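Local coordinates for protein arginine decarboxylase (Campylobacter jejuni subsp. jejuni, PDB 3NZP) that probably catalyses the decarboxylation of arginine to agmatine, a step of polyamine biosynthesis, with pyridoxal 5'-phosphate as cofactor, at residues B[74-87]-B[314-326]. Numbering follows the deposited sequence.
Sequences GYKGGFNAVYPLKV and EPDIFIESGRFVA. With PLP (pyridoxal-5'-phosphate), chain E.
The first and last strands of an eight-stranded parallel barrel, 79-84 and 316-319, meet edge to edge here; their axes approach to 4.7 Å and run nearly parallel. A ladder of four backbone bonds joins them: I317 N to G78 O, N80 N to I317 O, I319 N to N80 O and V82 N to I319 O at 2.9 Å. F79, I317 and I319 lie on one face of the sheet, where I319 CD1 reaches the edge of the F79 ring, in its plane, and F66 stacks on that ring. On the other face, N80 and F318 run side by side in the same direction: N80 CB sits over the centre of the F318 ring, 3.8 Å from its centroid, and the amide plane is 16° from the ring plane. The N80 ND2 group is held by N105 O.

This seam closes the barrel of a class-II, fold-type III decarboxylase, with the cofactor at the C-terminal ends of both strands. R323 N donates to phosphate oxygen O2P at 2.7 Å, with G322 N a second donor whose modelled length is too short to interpret, and P84 CG packs 3.6 Å from C5A of the cofactor. With CG anti to its carbonyl carbon (chi1 -51°) and the chain extended beyond it, E320 brings OE1 to 2.9 Å from the pyridine N1, while OE2 is hydrogen-bonded by N270 and T130. R323 turns its guanidinium to S236 and Y279.

At the opposite end of the strands, the E314 carboxylate stacks on one face of the Y75 ring, the planes 8° apart; its bond from K76 N is modelled too short for its length to be trusted. The Y75 hydroxyl donates to P315 O at 2.7 Å, and D316 OD2 receives G78 N on its anti side, 2.6 Å away.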
ATOM      1  N   GLY B  74      -0.219  28.435 -33.778  1.00 25.55           N
ATOM      2  CA  GLY B  74       1.034  29.117 -34.032  1.00 26.78           C
ATOM      3  C   GLY B  74       1.705  29.613 -32.770  1.00 29.81           C
ATOM      4  O   GLY B  74       1.993  30.803 -32.649  1.00 28.72           O
ATOM      5  N   TYR B  75       1.956  28.696 -31.834  1.00 37.10           N
ATOM      6  CA  TYR B  75       2.597  29.015 -30.547  1.00 38.24           C
ATOM      7  C   TYR B  75       4.123  29.155 -30.698  1.00 35.00           C
ATOM      8  O   TYR B  75       4.794  28.238 -31.154  1.00 33.27           O
ATOM      9  CB  TYR B  75       2.263  27.922 -29.521  1.00 28.82           C
ATOM     10  CG  TYR B  75       2.557  28.318 -28.088  1.00 38.00           C
ATOM     11  CD1 TYR B  75       3.715  27.882 -27.432  1.00 35.64           C
ATOM     12  CD2 TYR B  75       1.686  29.159 -27.394  1.00 35.64           C
ATOM     13  CE1 TYR B  75       3.990  28.279 -26.117  1.00 25.84           C
ATOM     14  CE2 TYR B  75       1.953  29.558 -26.089  1.00 31.28           C
ATOM     15  CZ  TYR B  75       3.104  29.116 -25.459  1.00 24.61           C
ATOM     16  OH  TYR B  75       3.359  29.527 -24.170  1.00 39.15           O
ATOM     17  N   LYS B  76       4.668  30.298 -30.301  1.00 34.07           N
ATOM     18  CA  LYS B  76       6.101  30.531 -30.440  1.00 36.87           C
ATOM     19  C   LYS B  76       6.943  29.837 -29.374  1.00 35.84           C
ATOM     20  O   LYS B  76       8.093  29.477 -29.622  1.00 35.50           O
ATOM     21  CB  LYS B  76       6.387  32.039 -30.441  1.00 38.89           C
ATOM     22  CG  LYS B  76       5.839  32.771 -31.671  1.00 41.99           C
ATOM     23  CD  LYS B  76       5.691  34.297 -31.460  1.00 69.32           C
ATOM     24  CE  LYS B  76       4.625  34.643 -30.373  1.00 82.77           C
ATOM     25  NZ  LYS B  76       4.283  36.104 -30.172  1.00 72.58           N
ATOM     26  N   GLY B  77       6.368  29.647 -28.191  1.00 42.06           N
ATOM     27  CA  GLY B  77       7.087  29.002 -27.105  1.00 39.13           C
ATOM     28  C   GLY B  77       7.368  27.550 -27.415  1.00 39.84           C
ATOM     29  O   GLY B  77       6.694  26.942 -28.253  1.00 35.56           O
ATOM     30  N   GLY B  78       8.366  26.996 -26.737  1.00 38.64           N
ATOM     31  CA  GLY B  78       8.717  25.610 -26.958  1.00 33.27           C
ATOM     32  C   GLY B  78       8.029  24.682 -25.977  1.00 39.44           C
ATOM     33  O   GLY B  78       7.372  25.133 -25.030  1.00 39.68           O
ATOM     34  N   PHE B  79       8.193  23.381 -26.211  1.00 36.92           N
ATOM     35  CA  PHE B  79       7.606  22.345 -25.370  1.00 36.85           C
ATOM     36  C   PHE B  79       8.625  21.315 -24.946  1.00 39.10           C
ATOM     37  O   PHE B  79       9.517  20.959 -25.711  1.00 45.63           O
ATOM     38  CB  PHE B  79       6.481  21.635 -26.108  1.00 38.55           C
ATOM     39  CG  PHE B  79       6.040  20.362 -25.457  1.00 40.59           C
ATOM     40  CD1 PHE B  79       6.571  19.138 -25.857  1.00 43.04           C
ATOM     41  CD2 PHE B  79       5.089  20.385 -24.446  1.00 40.08           C
ATOM     42  CE1 PHE B  79       6.154  17.949 -25.256  1.00 43.62           C
ATOM     43  CE2 PHE B  79       4.666  19.208 -23.838  1.00 44.01           C
ATOM     44  CZ  PHE B  79       5.197  17.985 -24.245  1.00 44.35           C
ATOM     45  N   ASN B  80       8.482  20.826 -23.722  1.00 45.65           N
ATOM     46  CA  ASN B  80       9.387  19.820 -23.189  1.00 45.55           C
ATOM     47  C   ASN B  80       8.684  18.932 -22.174  1.00 43.80           C
ATOM     48  O   ASN B  80       7.918  19.410 -21.326  1.00 35.86           O
ATOM     49  CB  ASN B  80      10.592  20.489 -22.539  1.00 48.23           C
ATOM     50  CG  ASN B  80      11.899  19.889 -23.005  1.00 64.21           C
ATOM     51  OD1 ASN B  80      12.602  20.485 -23.830  1.00 75.60           O
ATOM     52  ND2 ASN B  80      12.225  18.691 -22.499  1.00 53.92           N
ATOM     53  N   ALA B  81       8.964  17.635 -22.266  1.00 40.80           N
ATOM     54  CA  ALA B  81       8.384  16.637 -21.368  1.00 38.84           C
ATOM     55  C   ALA B  81       9.402  16.137 -20.348  1.00 39.85           C
ATOM     56  O   ALA B  81      10.576  15.949 -20.660  1.00 45.36           O
ATOM     57  CB  ALA B  81       7.862  15.465 -22.177  1.00 24.20           C
ATOM     58  N   VAL B  82       8.946  15.927 -19.125  1.00 38.52           N
ATOM     59  CA  VAL B  82       9.828  15.428 -18.091  1.00 42.70           C
ATOM     60  C   VAL B  82       9.181  14.219 -17.413  1.00 41.48           C
ATOM     61  O   VAL B  82       7.959  14.179 -17.233  1.00 43.02           O
ATOM     62  CB  VAL B  82      10.112  16.508 -17.042  1.00 46.70           C
ATOM     63  CG1 VAL B  82      11.162  16.014 -16.070  1.00 56.27           C
ATOM     64  CG2 VAL B  82      10.597  17.770 -17.726  1.00 50.56           C
ATOM     65  N   TYR B  83       9.995  13.227 -17.053  1.00 39.15           N
ATOM     66  CA  TYR B  83       9.468  12.025 -16.410  1.00 35.87           C
ATOM     67  C   TYR B  83       9.717  11.924 -14.918  1.00 33.16           C
ATOM     68  O   TYR B  83      10.837  11.717 -14.467  1.00 33.87           O
ATOM     69  CB  TYR B  83      10.014  10.756 -17.052  1.00 31.45           C
ATOM     70  CG  TYR B  83       9.604   9.508 -16.286  1.00 37.75           C
ATOM     71  CD1 TYR B  83      10.533   8.774 -15.550  1.00 36.21           C
ATOM     72  CD2 TYR B  83       8.279   9.069 -16.286  1.00 39.63           C
ATOM     73  CE1 TYR B  83      10.153   7.634 -14.834  1.00 30.29           C
ATOM     74  CE2 TYR B  83       7.894   7.929 -15.572  1.00 31.93           C
ATOM     75  CZ  TYR B  83       8.837   7.219 -14.851  1.00 26.95           C
ATOM     76  OH  TYR B  83       8.474   6.095 -14.149  1.00 21.33           O
ATOM     77  N   PRO B  84       8.655  12.052 -14.125  1.00 30.80           N
ATOM     78  CA  PRO B  84       8.830  11.959 -12.684  1.00 28.36           C
ATOM     79  C   PRO B  84       9.132  10.508 -12.328  1.00 32.12           C
ATOM     80  O   PRO B  84       8.279   9.622 -12.467  1.00 28.23           O
ATOM     81  CB  PRO B  84       7.490  12.447 -12.152  1.00 31.87           C
ATOM     82  CG  PRO B  84       6.523  11.987 -13.189  1.00 26.01           C
ATOM     83  CD  PRO B  84       7.240  12.265 -14.484  1.00 30.54           C
ATOM     84  N   LEU B  85      10.365  10.274 -11.886  1.00 28.91           N
ATOM     85  CA  LEU B  85      10.813   8.940 -11.513  1.00 24.86           C
ATOM     86  C   LEU B  85       9.933   8.315 -10.443  1.00 25.80           C
ATOM     87  O   LEU B  85       9.779   7.095 -10.391  1.00 20.45           O
ATOM     88  CB  LEU B  85      12.256   8.985 -11.030  1.00 14.30           C
ATOM     89  CG  LEU B  85      13.303   9.163 -12.126  1.00 30.08           C
ATOM     90  CD1 LEU B  85      14.603   9.632 -11.487  1.00 27.73           C
ATOM     91  CD2 LEU B  85      13.502   7.850 -12.910  1.00 24.40           C
ATOM     92  N   LYS B  86       9.335   9.155  -9.606  1.00 26.07           N
ATOM     93  CA  LYS B  86       8.486   8.658  -8.535  1.00 28.28           C
ATOM     94  C   LYS B  86       7.366   7.699  -8.968  1.00 22.84           C
ATOM     95  O   LYS B  86       6.904   6.914  -8.150  1.00 30.53           O
ATOM     96  CB  LYS B  86       7.889   9.828  -7.747  1.00 21.28           C
ATOM     97  CG  LYS B  86       6.653  10.435  -8.355  1.00 39.53           C
ATOM     98  CD  LYS B  86       5.425  10.118  -7.530  1.00 53.33           C
ATOM     99  CE  LYS B  86       5.476  10.779  -6.154  1.00 70.42           C
ATOM    100  NZ  LYS B  86       5.562  12.276  -6.192  1.00 71.81           N
ATOM    101  N   VAL B  87       6.926   7.737 -10.227  1.00 25.63           N
ATOM    102  CA  VAL B  87       5.847   6.835 -10.653  1.00 29.98           C
ATOM    103  C   VAL B  87       6.358   5.438 -10.996  1.00 29.03           C
ATOM    104  O   VAL B  87       5.571   4.501 -11.136  1.00 28.85           O
ATOM    105  CB  VAL B  87       5.033   7.380 -11.889  1.00 29.52           C
ATOM    106  CG1 VAL B  87       4.783   8.858 -11.741  1.00 16.60           C
ATOM    107  CG2 VAL B  87       5.750   7.066 -13.196  1.00 38.31           C
ATOM    108  N   GLU B 314       5.457  34.422 -24.966  1.00 42.88           N
ATOM    109  CA  GLU B 314       4.801  33.123 -24.818  1.00 44.94           C
ATOM    110  C   GLU B 314       5.811  32.199 -24.139  1.00 46.99           C
ATOM    111  O   GLU B 314       6.893  31.955 -24.680  1.00 50.66           O
ATOM    112  CB  GLU B 314       4.412  32.563 -26.184  1.00 45.48           C
ATOM    113  CG  GLU B 314       3.249  33.282 -26.845  1.00 47.19           C
ATOM    114  CD  GLU B 314       2.880  32.674 -28.185  1.00 53.48           C
ATOM    115  OE1 GLU B 314       1.813  33.026 -28.732  1.00 60.94           O
ATOM    116  OE2 GLU B 314       3.659  31.842 -28.697  1.00 47.05           O
ATOM    117  N   PRO B 315       5.478  31.677 -22.941  1.00 47.27           N
ATOM    118  CA  PRO B 315       6.349  30.783 -22.159  1.00 40.17           C
ATOM    119  C   PRO B 315       6.625  29.408 -22.768  1.00 37.33           C
ATOM    120  O   PRO B 315       5.945  28.971 -23.693  1.00 35.05           O
ATOM    121  CB  PRO B 315       5.606  30.677 -20.833  1.00 39.66           C
ATOM    122  CG  PRO B 315       4.175  30.711 -21.273  1.00 33.12           C
ATOM    123  CD  PRO B 315       4.180  31.855 -22.259  1.00 36.44           C
ATOM    124  N   ASP B 316       7.642  28.735 -22.250  1.00 38.52           N
ATOM    125  CA  ASP B 316       7.973  27.400 -22.721  1.00 36.47           C
ATOM    126  C   ASP B 316       7.139  26.439 -21.912  1.00 36.63           C
ATOM    127  O   ASP B 316       7.051  26.551 -20.693  1.00 35.02           O
ATOM    128  CB  ASP B 316       9.456  27.111 -22.519  1.00 36.90           C
ATOM    129  CG  ASP B 316      10.321  27.738 -23.607  1.00 46.14           C
ATOM    130  OD1 ASP B 316      11.510  28.029 -23.340  1.00 41.54           O
ATOM    131  OD2 ASP B 316       9.812  27.926 -24.739  1.00 47.41           O
ATOM    132  N   ILE B 317       6.516  25.494 -22.590  1.00 35.64           N
ATOM    133  CA  ILE B 317       5.669  24.542 -21.902  1.00 31.85           C
ATOM    134  C   ILE B 317       6.451  23.351 -21.371  1.00 35.09           C
ATOM    135  O   ILE B 317       7.206  22.730 -22.107  1.00 43.27           O
ATOM    136  CB  ILE B 317       4.570  24.045 -22.834  1.00 30.56           C
ATOM    137  CG1 ILE B 317       3.723  25.227 -23.304  1.00 27.78           C
ATOM    138  CG2 ILE B 317       3.744  22.990 -22.128  1.00 33.39           C
ATOM    139  CD1 ILE B 317       2.704  24.880 -24.346  1.00 22.81           C
ATOM    140  N   PHE B 318       6.270  23.045 -20.089  1.00 36.68           N
ATOM    141  CA  PHE B 318       6.923  21.899 -19.451  1.00 33.34           C
ATOM    142  C   PHE B 318       5.884  21.052 -18.723  1.00 37.44           C
ATOM    143  O   PHE B 318       5.199  21.557 -17.827  1.00 28.75           O
ATOM    144  CB  PHE B 318       7.944  22.360 -18.416  1.00 36.33           C
ATOM    145  CG  PHE B 318       9.337  22.478 -18.938  1.00 42.19           C
ATOM    146  CD1 PHE B 318       9.681  23.503 -19.808  1.00 50.01           C
ATOM    147  CD2 PHE B 318      10.313  21.563 -18.566  1.00 37.55           C
ATOM    148  CE1 PHE B 318      10.980  23.615 -20.292  1.00 45.42           C
ATOM    149  CE2 PHE B 318      11.612  21.670 -19.049  1.00 33.24           C
ATOM    150  CZ  PHE B 318      11.942  22.696 -19.915  1.00 32.17           C
ATOM    151  N   ILE B 319       5.756  19.779 -19.098  1.00 36.84           N
ATOM    152  CA  ILE B 319       4.806  18.900 -18.412  1.00 35.80           C
ATOM    153  C   ILE B 319       5.559  17.736 -17.771  1.00 38.63           C
ATOM    154  O   ILE B 319       6.571  17.275 -18.303  1.00 40.38           O
ATOM    155  CB  ILE B 319       3.744  18.305 -19.352  1.00 26.43           C
ATOM    156  CG1 ILE B 319       4.398  17.376 -20.356  1.00 35.55           C
ATOM    157  CG2 ILE B 319       3.016  19.385 -20.103  1.00 30.53           C
ATOM    158  CD1 ILE B 319       3.411  16.587 -21.136  1.00 40.72           C
ATOM    159  N   GLU B 320       5.087  17.277 -16.615  1.00 42.61           N
ATOM    160  CA  GLU B 320       5.734  16.163 -15.924  1.00 43.26           C
ATOM    161  C   GLU B 320       4.739  15.003 -15.765  1.00 44.53           C
ATOM    162  O   GLU B 320       4.547  14.468 -14.676  1.00 42.59           O
ATOM    163  CB  GLU B 320       6.265  16.612 -14.556  1.00 36.15           C
ATOM    164  CG  GLU B 320       7.119  17.880 -14.596  1.00 47.95           C
ATOM    165  CD  GLU B 320       7.663  18.299 -13.220  1.00 49.44           C
ATOM    166  OE1 GLU B 320       6.979  18.063 -12.202  1.00 42.39           O
ATOM    167  OE2 GLU B 320       8.773  18.880 -13.161  1.00 50.89           O
ATOM    168  N   SER B 321       4.112  14.629 -16.876  1.00 44.14           N
ATOM    169  CA  SER B 321       3.142  13.549 -16.905  1.00 43.50           C
ATOM    170  C   SER B 321       3.872  12.225 -16.913  1.00 44.14           C
ATOM    171  O   SER B 321       4.469  11.840 -17.921  1.00 49.10           O
ATOM    172  CB  SER B 321       2.289  13.656 -18.161  1.00 48.54           C
ATOM    173  OG  SER B 321       1.764  14.965 -18.278  1.00 72.03           O
ATOM    174  N   GLY B 322       3.838  11.529 -15.787  1.00 39.94           N
ATOM    175  CA  GLY B 322       4.505  10.249 -15.711  1.00 38.87           C
ATOM    176  C   GLY B 322       3.532   9.109 -15.924  1.00 38.52           C
ATOM    177  O   GLY B 322       3.772   8.211 -16.729  1.00 43.01           O
ATOM    178  N   ARG B 323       2.418   9.139 -15.207  1.00 36.50           N
ATOM    179  CA  ARG B 323       1.435   8.080 -15.330  1.00 30.77           C
ATOM    180  C   ARG B 323       1.098   7.794 -16.793  1.00 31.53           C
ATOM    181  O   ARG B 323       1.090   6.645 -17.225  1.00 35.37           O
ATOM    182  CB  ARG B 323       0.167   8.458 -14.577  1.00 28.39           C
ATOM    183  CG  ARG B 323      -0.903   7.395 -14.618  1.00 23.05           C
ATOM    184  CD  ARG B 323      -2.201   7.963 -14.107  1.00 28.79           C
ATOM    185  NE  ARG B 323      -2.179   8.246 -12.675  1.00 26.06           N
ATOM    186  CZ  ARG B 323      -2.393   7.328 -11.739  1.00 30.39           C
ATOM    187  NH1 ARG B 323      -2.356   7.662 -10.462  1.00 35.03           N
ATOM    188  NH2 ARG B 323      -2.647   6.073 -12.077  1.00 32.51           N
ATOM    189  N   PHE B 324       0.843   8.846 -17.557  1.00 29.57           N
ATOM    190  CA  PHE B 324       0.483   8.717 -18.959  1.00 31.04           C
ATOM    191  C   PHE B 324       1.488   7.926 -19.790  1.00 37.71           C
ATOM    192  O   PHE B 324       1.123   7.002 -20.537  1.00 40.54           O
ATOM    193  CB  PHE B 324       0.313  10.104 -19.565  1.00 31.25           C
ATOM    194  CG  PHE B 324      -0.232  10.088 -20.945  1.00 28.04           C
ATOM    195  CD1 PHE B 324      -1.603  10.054 -21.158  1.00 25.11           C
ATOM    196  CD2 PHE B 324       0.626  10.068 -22.039  1.00 28.98           C
ATOM    197  CE1 PHE B 324      -2.122   9.995 -22.447  1.00 27.31           C
ATOM    198  CE2 PHE B 324       0.125  10.010 -23.330  1.00 28.90           C
ATOM    199  CZ  PHE B 324      -1.256   9.972 -23.538  1.00 33.05           C
ATOM    200  N   VAL B 325       2.759   8.275 -19.652  1.00 37.80           N
ATOM    201  CA  VAL B 325       3.809   7.622 -20.424  1.00 34.14           C
ATOM    202  C   VAL B 325       4.223   6.247 -19.898  1.00 30.07           C
ATOM    203  O   VAL B 325       4.711   5.399 -20.655  1.00 26.88           O
ATOM    204  CB  VAL B 325       5.041   8.570 -20.522  1.00 32.34           C
ATOM    205  CG1 VAL B 325       5.715   8.698 -19.188  1.00 31.53           C
ATOM    206  CG2 VAL B 325       5.994   8.077 -21.565  1.00 36.48           C
ATOM    207  N   ALA B 326       3.987   5.995 -18.617  1.00 25.31           N
ATOM    208  CA  ALA B 326       4.388   4.714 -18.054  1.00 29.43           C
ATOM    209  C   ALA B 326       3.301   3.647 -17.880  1.00 31.91           C
ATOM    210  O   ALA B 326       3.598   2.455 -17.843  1.00 36.63           O
ATOM    211  CB  ALA B 326       5.096   4.949 -16.743  1.00 20.81           C
TER
HETATM  212  N1  PLP E 701       5.091  16.310 -10.886  1.00 67.11           N
HETATM  213  C2  PLP E 701       5.351  16.368  -9.576  1.00 70.31           C
HETATM  214  C2A PLP E 701       6.012  17.598  -9.015  1.00 59.62           C
HETATM  215  C3  PLP E 701       5.025  15.267  -8.729  1.00 76.36           C
HETATM  216  O3  PLP E 701       5.296  15.319  -7.383  1.00 79.52           O
HETATM  217  C4  PLP E 701       4.374  14.104  -9.326  1.00 71.86           C
HETATM  218  C4A PLP E 701       4.000  12.936  -8.501  1.00 51.54           C
HETATM  219  C5  PLP E 701       4.129  14.119 -10.753  1.00 70.40           C
HETATM  220  C6  PLP E 701       4.500  15.257 -11.482  1.00 71.54           C
HETATM  221  C5A PLP E 701       3.464  12.937 -11.472  1.00 64.15           C
HETATM  222  O4P PLP E 701       2.082  13.212 -11.771  1.00 52.96           O
HETATM  223  P   PLP E 701       1.465  11.926 -12.543  1.00 35.39           P
HETATM  224  O1P PLP E 701       0.153  12.301 -13.102  1.00 54.51           O
HETATM  225  O2P PLP E 701       2.418  11.451 -13.739  1.00 37.56           O
HETATM  226  O3P PLP E 701       1.263  10.717 -11.515  1.00 39.43           O